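Beta-lactamase (Klebsiella pneumoniae, PDB 6HUH) probably hydrolyses beta-lactam antibiotics to substituted beta-amino acids, as a serine enzyme of class D, and so contributes to antibiotic resistance. Local coordinates at residues P82-L85 with P86-Q90; Q119-V122 with D123-Y127; P171-A174 with Q175-Q178. All coordinates share one frame; numbering follows the deposited sequence.

Contact 1 of 3, residues P82-L85 with P86-Q90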
loop_
_atom_site.group_PDB
_atom_site.type_symbol
_atom_site.label_atom_id
_atom_site.label_comp_id
_atom_site.label_asym_id
_atom_site.label_seq_id
_atom_site.Cartn_x
_atom_site.Cartn_y
_atom_site.Cartn_z
ATOM N N PRO A 82 -10.530 0.117 19.383
ATOM C CA PRO A 82 -11.509 0.960 18.666
ATOM C C PRO A 82 -11.731 0.486 17.229
ATOM O O PRO A 82 -10.769 0.215 16.506
ATOM C CB PRO A 82 -10.885 2.359 18.722
ATOM C CG PRO A 82 -9.456 2.133 19.102
ATOM C CD PRO A 82 -9.432 0.927 19.944
ATOM N N ASP A 83 -13.005 0.308 16.856
ATOM C CA ASP A 83 -13.420 -0.181 15.542
ATOM C C ASP A 83 -14.427 0.769 14.888
ATOM O O ASP A 83 -15.480 0.337 14.406
ATOM C CB ASP A 83 -13.963 -1.635 15.648
ATOM C CG ASP A 83 -14.945 -1.928 16.786
ATOM O OD1 ASP A 83 -15.607 -0.979 17.268
ATOM O OD2 ASP A 83 -15.078 -3.117 17.165
ATOM N N PHE A 84 -14.091 2.073 14.874
ATOM C CA PHE A 84 -14.936 3.139 14.310
ATOM C C PHE A 84 -15.032 3.050 12.785
ATOM O O PHE A 84 -16.107 3.274 12.223
ATOM C CB PHE A 84 -14.466 4.538 14.776
ATOM C CG PHE A 84 -14.222 4.683 16.266
ATOM C CD1 PHE A 84 -15.124 4.165 17.194
ATOM C CD2 PHE A 84 -13.113 5.372 16.741
ATOM C CE1 PHE A 84 -14.896 4.299 18.566
ATOM C CE2 PHE A 84 -12.887 5.507 18.114
ATOM C CZ PHE A 84 -13.786 4.979 19.017
ATOM N N LEU A 85 -13.910 2.701 12.125
ATOM C CA LEU A 85 -13.837 2.516 10.677
ATOM C C LEU A 85 -13.697 1.026 10.385
ATOM O O LEU A 85 -12.938 0.358 11.093
ATOM C CB LEU A 85 -12.648 3.289 10.061
ATOM C CG LEU A 85 -12.766 4.825 9.967
ATOM C CD1 LEU A 85 -11.424 5.450 9.609
ATOM C CD2 LEU A 85 -13.827 5.257 8.945
ATOM N N PRO A 86 -14.399 0.482 9.357
ATOM C CA PRO A 86 -14.273 -0.967 9.055
ATOM C C PRO A 86 -12.857 -1.440 8.671
ATOM O O PRO A 86 -12.502 -2.582 8.960
ATOM C CB PRO A 86 -15.263 -1.183 7.899
ATOM C CG PRO A 86 -16.169 0.014 7.913
ATOM C CD PRO A 86 -15.344 1.147 8.434
ATOM N N GLU A 87 -12.051 -0.553 8.039
ATOM C CA GLU A 87 -10.673 -0.817 7.591
ATOM C C GLU A 87 -9.667 -1.041 8.756
ATOM O O GLU A 87 -8.544 -1.516 8.531
ATOM C CB GLU A 87 -10.146 0.258 6.608
ATOM C CG GLU A 87 -11.021 1.455 6.261
ATOM C CD GLU A 87 -12.208 1.219 5.347
ATOM O OE1 GLU A 87 -13.218 0.656 5.829
ATOM O OE2 GLU A 87 -12.199 1.751 4.216
ATOM N N TRP A 88 -10.083 -0.698 9.989
ATOM C CA TRP A 88 -9.304 -0.879 11.204
ATOM C C TRP A 88 -9.416 -2.316 11.714
ATOM O O TRP A 88 -8.551 -2.758 12.463
ATOM C CB TRP A 88 -9.827 0.060 12.302
ATOM C CG TRP A 88 -9.525 1.531 12.156
ATOM C CD1 TRP A 88 -8.898 2.155 11.120
ATOM C CD2 TRP A 88 -9.861 2.552 13.095
ATOM N NE1 TRP A 88 -8.825 3.505 11.358
ATOM C CE2 TRP A 88 -9.411 3.778 12.561
ATOM C CE3 TRP A 88 -10.512 2.554 14.337
ATOM C CZ2 TRP A 88 -9.580 4.995 13.235
ATOM C CZ3 TRP A 88 -10.684 3.756 14.998
ATOM C CH2 TRP A 88 -10.239 4.962 14.442
ATOM N N LYS A 89 -10.487 -3.033 11.328
ATOM C CA LYS A 89 -10.834 -4.380 11.802
ATOM C C LYS A 89 -9.868 -5.532 11.392
ATOM O O LYS A 89 -10.084 -6.653 11.852
ATOM C CB LYS A 89 -12.282 -4.734 11.410
ATOM C CG LYS A 89 -13.360 -3.952 12.162
ATOM C CD LYS A 89 -13.846 -4.700 13.397
ATOM C CE LYS A 89 -15.336 -4.578 13.619
ATOM N NZ LYS A 89 -15.812 -5.483 14.708
ATOM N N GLN A 90 -8.803 -5.284 10.596
ATOM C CA GLN A 90 -7.875 -6.372 10.258
ATOM C C GLN A 90 -6.440 -6.116 10.711
ATOM O O GLN A 90 -6.188 -5.164 11.443
ATOM C CB GLN A 90 -7.925 -6.739 8.762
ATOM C CG GLN A 90 -8.419 -8.192 8.491
ATOM C CD GLN A 90 -7.464 -9.326 8.865
ATOM O OE1 GLN A 90 -7.430 -9.810 10.005
ATOM N NE2 GLN A 90 -6.746 -9.854 7.883
#
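Trp88 holds its CG anti to its own carbonyl carbon, chi1 -73°, and this lays the indole against the residues that precede it, Pro82 to Leu85. Leu85 CB sits over one face of the indole, 3.9 Å from the centroid of its five-membered ring and almost on the ring normal, a CH-pi contact. Leu85's own first torsion, also -73°, carries only CG and CD1 out along the pyrrole side, where CD1 reaches Trp88 NE1 at 3.7 Å. The six-membered ring meets Phe84 obliquely, with Phe84 CD2 3.4 Å from Trp88 CZ3 and the planes 56° apart. Pro82 adds its CB at Trp88 CZ3, while its carbonyl oxygen lies at the indole edge near CE3. A large flat side chain suits this place because it can serve all three neighbours at once.

The backbone closes the turn through Trp88 N to Leu85 O, 3.2 Å, a bond spanning three residues as in a 3-10 turn. Pro86, with phi already fixed by its ring, is well suited to start the short 3-10 segment. On the outer side, Lys89 NZ and Asp83 OD2 make a weak salt bridge of 3.5 Å. Trp88 NE1 donates to the carbonyl oxygen of Tyr100, and Ile103 of helix 103-113 also packs on Trp88. This is a 3-10 turn anchored by a buried tryptophan, whose side chain lies about 6 Å from that of Ser51, the predicted acyl-ester serine of the class D active site.

Contact 2 of 3, residues Q119-V122 with D123-Y127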
loop_
_atom_site.group_PDB
_atom_site.type_symbol
_atom_site.label_atom_id
_atom_site.label_comp_id
_atom_site.label_asym_id
_atom_site.label_seq_id
_atom_site.Cartn_x
_atom_site.Cartn_y
_atom_site.Cartn_z
ATOM N N GLN A 119 7.104 11.350 25.924
ATOM C CA GLN A 119 7.343 12.732 26.326
ATOM C C GLN A 119 8.722 13.191 25.888
ATOM O O GLN A 119 8.813 14.298 25.406
ATOM C CB GLN A 119 7.162 12.902 27.845
ATOM C CG GLN A 119 7.032 14.346 28.331
ATOM C CD GLN A 119 5.714 14.983 27.944
ATOM O OE1 GLN A 119 4.661 14.689 28.519
ATOM N NE2 GLN A 119 5.750 15.898 26.977
ATOM N N GLN A 120 9.785 12.364 26.016
ATOM C CA GLN A 120 11.141 12.754 25.593
ATOM C C GLN A 120 11.176 13.114 24.108
ATOM O O GLN A 120 11.741 14.155 23.736
ATOM C CB GLN A 120 12.142 11.638 25.863
ATOM C CG GLN A 120 12.573 11.515 27.306
ATOM C CD GLN A 120 13.347 10.245 27.560
ATOM O OE1 GLN A 120 12.949 9.410 28.386
ATOM N NE2 GLN A 120 14.486 10.089 26.877
ATOM N N TYR A 121 10.532 12.259 23.264
ATOM C CA TYR A 121 10.421 12.439 21.824
ATOM C C TYR A 121 9.612 13.711 21.526
ATOM O O TYR A 121 10.131 14.571 20.830
ATOM C CB TYR A 121 9.770 11.217 21.171
ATOM C CG TYR A 121 10.698 10.055 20.873
ATOM C CD1 TYR A 121 11.566 10.093 19.784
ATOM C CD2 TYR A 121 10.600 8.861 21.578
ATOM C CE1 TYR A 121 12.389 9.011 19.471
ATOM C CE2 TYR A 121 11.412 7.768 21.269
ATOM C CZ TYR A 121 12.303 7.845 20.206
ATOM O OH TYR A 121 13.103 6.778 19.858
ATOM N N VAL A 122 8.393 13.875 22.107
ATOM C CA VAL A 122 7.527 15.065 21.899
ATOM C C VAL A 122 8.268 16.354 22.284
ATOM O O VAL A 122 8.170 17.333 21.542
ATOM C CB VAL A 122 6.119 14.950 22.553
ATOM C CG1 VAL A 122 5.319 16.237 22.429
ATOM C CG2 VAL A 122 5.341 13.807 21.925
ATOM N N ASP A 123 9.083 16.317 23.362
ATOM C CA ASP A 123 9.910 17.452 23.793
ATOM C C ASP A 123 11.037 17.716 22.776
ATOM O O ASP A 123 11.140 18.849 22.295
ATOM C CB ASP A 123 10.529 17.206 25.179
ATOM C CG ASP A 123 9.580 17.201 26.367
ATOM O OD1 ASP A 123 8.345 17.216 26.144
ATOM O OD2 ASP A 123 10.075 17.160 27.524
ATOM N N ARG A 124 11.857 16.671 22.425
ATOM C CA ARG A 124 12.986 16.820 21.491
ATOM C C ARG A 124 12.566 17.237 20.102
ATOM O O ARG A 124 13.337 17.915 19.421
ATOM C CB ARG A 124 13.892 15.579 21.446
ATOM C CG ARG A 124 15.238 15.839 22.129
ATOM C CD ARG A 124 16.352 14.901 21.692
ATOM N NE ARG A 124 17.654 15.349 22.201
ATOM C CZ ARG A 124 18.825 14.830 21.848
ATOM N NH1 ARG A 124 18.880 13.831 20.974
ATOM N NH2 ARG A 124 19.951 15.305 22.363
ATOM N N PHE A 125 11.330 16.852 19.705
ATOM C CA PHE A 125 10.669 17.193 18.442
ATOM C C PHE A 125 10.013 18.579 18.521
ATOM O O PHE A 125 9.617 19.112 17.480
ATOM C CB PHE A 125 9.598 16.146 18.087
ATOM C CG PHE A 125 10.094 14.819 17.556
ATOM C CD1 PHE A 125 11.436 14.635 17.231
ATOM C CD2 PHE A 125 9.213 13.763 17.354
ATOM C CE1 PHE A 125 11.890 13.413 16.738
ATOM C CE2 PHE A 125 9.668 12.544 16.844
ATOM C CZ PHE A 125 11.004 12.377 16.543
ATOM N N ASP A 126 9.878 19.150 19.757
ATOM C CA ASP A 126 9.281 20.462 20.051
ATOM C C ASP A 126 7.858 20.538 19.488
ATOM O O ASP A 126 7.425 21.592 19.009
ATOM C CB ASP A 126 10.187 21.589 19.500
ATOM C CG ASP A 126 10.047 22.931 20.185
ATOM O OD1 ASP A 126 9.950 22.954 21.437
ATOM O OD2 ASP A 126 10.091 23.966 19.477
ATOM N N TYR A 127 7.149 19.402 19.530
ATOM C CA TYR A 127 5.842 19.261 18.928
ATOM C C TYR A 127 4.731 20.077 19.605
ATOM O O TYR A 127 4.215 19.685 20.654
ATOM C CB TYR A 127 5.464 17.788 18.814
ATOM C CG TYR A 127 4.384 17.514 17.789
ATOM C CD1 TYR A 127 4.698 17.361 16.434
ATOM C CD2 TYR A 127 3.049 17.389 18.169
ATOM C CE1 TYR A 127 3.708 17.110 15.484
ATOM C CE2 TYR A 127 2.049 17.138 17.224
ATOM C CZ TYR A 127 2.386 16.983 15.884
ATOM O OH TYR A 127 1.397 16.733 14.959
#
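Gln119 NE2 is a shared donor: it bonds to Asp123 OD1, 3.0 Å away, and also to the carbonyl of Arg130 beyond the helix. The carboxylate is approached on its syn side, somewhat out of its plane, and the amide and carboxylate planes stand 43° apart. Gln119 reaches it with CG anti to the backbone N (chi1 -165°) and a bend at chi2 that turns the amide along the helix toward the next turn. A glutamine suits the place, since its two N-H groups can serve a side chain and a backbone oxygen together. Arg130 also donates to Asp123 O, tying the loop to this end of the helix.

On another side of the helix, two residues on, Tyr121 and Phe125 run alongside one another from successive turns; Tyr121 CD1 is 4.0 Å from Phe125 CZ and the ring planes meet obliquely at 54°. Tyr121 OH is bound to Asp63 of helix 56-64, and Phe125 packs on Leu59 of that same helix. Val122 CG1 packs against Tyr127 CB, 3.9 Å away, as the chain leaves the helix. Phe125 N still bonds to Tyr121 O at 2.8 Å. Asp126 then takes positive phi, and Tyr127 N turns back to Val122 O at 3.1 Å. That return, with Asp126 N bound to Asp123 O, completes a Schellman motif, the classic C-terminal ending of an alpha-helix.

Contact 3 of 3, residues P171-A174 with Q175-Q178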
loop_
_atom_site.group_PDB
_atom_site.type_symbol
_atom_site.label_atom_id
_atom_site.label_comp_id
_atom_site.label_asym_id
_atom_site.label_seq_id
_atom_site.Cartn_x
_atom_site.Cartn_y
_atom_site.Cartn_z
ATOM N N PRO A 171 16.705 14.216 15.872
ATOM C CA PRO A 171 17.735 13.232 16.267
ATOM C C PRO A 171 17.472 11.791 15.822
ATOM O O PRO A 171 17.557 10.852 16.616
ATOM C CB PRO A 171 17.771 13.380 17.793
ATOM C CG PRO A 171 16.388 13.708 18.158
ATOM C CD PRO A 171 15.901 14.624 17.050
ATOM N N VAL A 172 17.135 11.623 14.541
ATOM C CA VAL A 172 16.827 10.338 13.927
ATOM C C VAL A 172 17.765 10.098 12.748
ATOM O O VAL A 172 18.373 11.037 12.232
ATOM C CB VAL A 172 15.322 10.191 13.554
ATOM C CG1 VAL A 172 14.421 10.342 14.782
ATOM C CG2 VAL A 172 14.904 11.161 12.463
ATOM N N SER A 173 17.900 8.831 12.347
ATOM C CA SER A 173 18.740 8.377 11.244
ATOM C C SER A 173 18.109 8.674 9.873
ATOM O O SER A 173 16.921 9.009 9.786
ATOM C CB SER A 173 18.978 6.878 11.371
ATOM O OG SER A 173 17.787 6.160 11.093
ATOM N N ALA A 174 18.909 8.484 8.803
ATOM C CA ALA A 174 18.507 8.636 7.413
ATOM C C ALA A 174 17.428 7.600 7.074
ATOM O O ALA A 174 16.381 7.974 6.528
ATOM C CB ALA A 174 19.718 8.463 6.504
ATOM N N GLN A 175 17.671 6.314 7.436
ATOM C CA GLN A 175 16.743 5.211 7.212
ATOM C C GLN A 175 15.425 5.362 8.000
ATOM O O GLN A 175 14.392 4.918 7.495
ATOM C CB GLN A 175 17.381 3.840 7.423
ATOM C CG GLN A 175 17.950 3.572 8.824
ATOM C CD GLN A 175 19.337 4.143 9.092
ATOM O OE1 GLN A 175 19.908 4.955 8.336
ATOM N NE2 GLN A 175 19.897 3.750 10.224
ATOM N N THR A 176 15.426 6.058 9.176
ATOM C CA THR A 176 14.188 6.352 9.913
ATOM C C THR A 176 13.386 7.331 9.061
ATOM O O THR A 176 12.186 7.126 8.890
ATOM C CB THR A 176 14.471 6.856 11.351
ATOM O OG1 THR A 176 14.923 5.757 12.157
ATOM C CG2 THR A 176 13.241 7.469 12.015
ATOM N N LEU A 177 14.069 8.356 8.474
ATOM C CA LEU A 177 13.456 9.380 7.613
ATOM C C LEU A 177 12.956 8.756 6.330
ATOM O O LEU A 177 11.901 9.168 5.847
ATOM C CB LEU A 177 14.428 10.532 7.261
ATOM C CG LEU A 177 14.950 11.458 8.381
ATOM C CD1 LEU A 177 15.974 12.431 7.829
ATOM C CD2 LEU A 177 13.821 12.231 9.057
ATOM N N GLN A 178 13.707 7.778 5.766
ATOM C CA GLN A 178 13.292 7.109 4.538
ATOM C C GLN A 178 12.099 6.175 4.763
ATOM O O GLN A 178 11.163 6.211 3.975
ATOM C CB GLN A 178 14.458 6.409 3.834
ATOM C CG GLN A 178 14.190 6.078 2.360
ATOM C CD GLN A 178 14.208 7.278 1.428
ATOM O OE1 GLN A 178 13.159 7.810 1.027
ATOM N NE2 GLN A 178 15.402 7.705 1.025
#
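From an extended Val172 and Ser173, with psi 160° and 170°, the chain passes abruptly into helix 174-184, where Ala174 is the first residue with helical angles. Leu177 N bonds to Ser173 O at 3.2 Å and Gln178 N to Ala174 O at 2.8 Å, so the regular spacing of helical bonds begins at once.

Ser173 occupies the N-cap. Its OG stands between the backbone N and the carbonyl carbon, chi1 71°, which aims the oxygen at the start of the helix, where it accepts from Thr176 N at 3.0 Å. Serine suits the position because its hydroxyl is one bond beyond CB and can accept a main-chain N-H of the first turn. Gln175 bends back at chi2, carrying its amide alongside Ser173.

On the inner side, Val172 crosses Thr176 and Leu177 at about right angles. Its CB lies 3.8 Å from Thr176 CG2, the methyl branch of the threonine. Its own CG2 branch meets Leu177 CD2 at 3.7 Å, and this pairing of the residue before the cap with one in the first turn is a hydrophobic staple. Separately, Leu59 of helix 56-64 touches the side chains of both Val172 and Thr176. Chemically, the serine oxygen supplies an acceptor that the missing preceding turn cannot give Thr176 N, and the staple beside it adds an apolar closure to the polar cap.

Along the chain the three contacts follow in series, all within the transpeptidase-type domain. Contact 1 lies in the loop between helices 56-64 and 94-99, with its centre about 29 Å from that of contact 2 and about 30 Å from that of contact 3. Contacts 2 and 3 are neighbours, their centres about 16 Å apart: Arg124 and Phe125, where helix 115-124 finishes, pack on Pro171, which leads into helix 174-184. Both also lean on helix 56-64, sharing Leu59 and Asp63. One helix end and one helix start are thereby both packed against that helix and touch each other through Pro171, whereas contact 1 shapes a separate, more peripheral loop near the predicted active site.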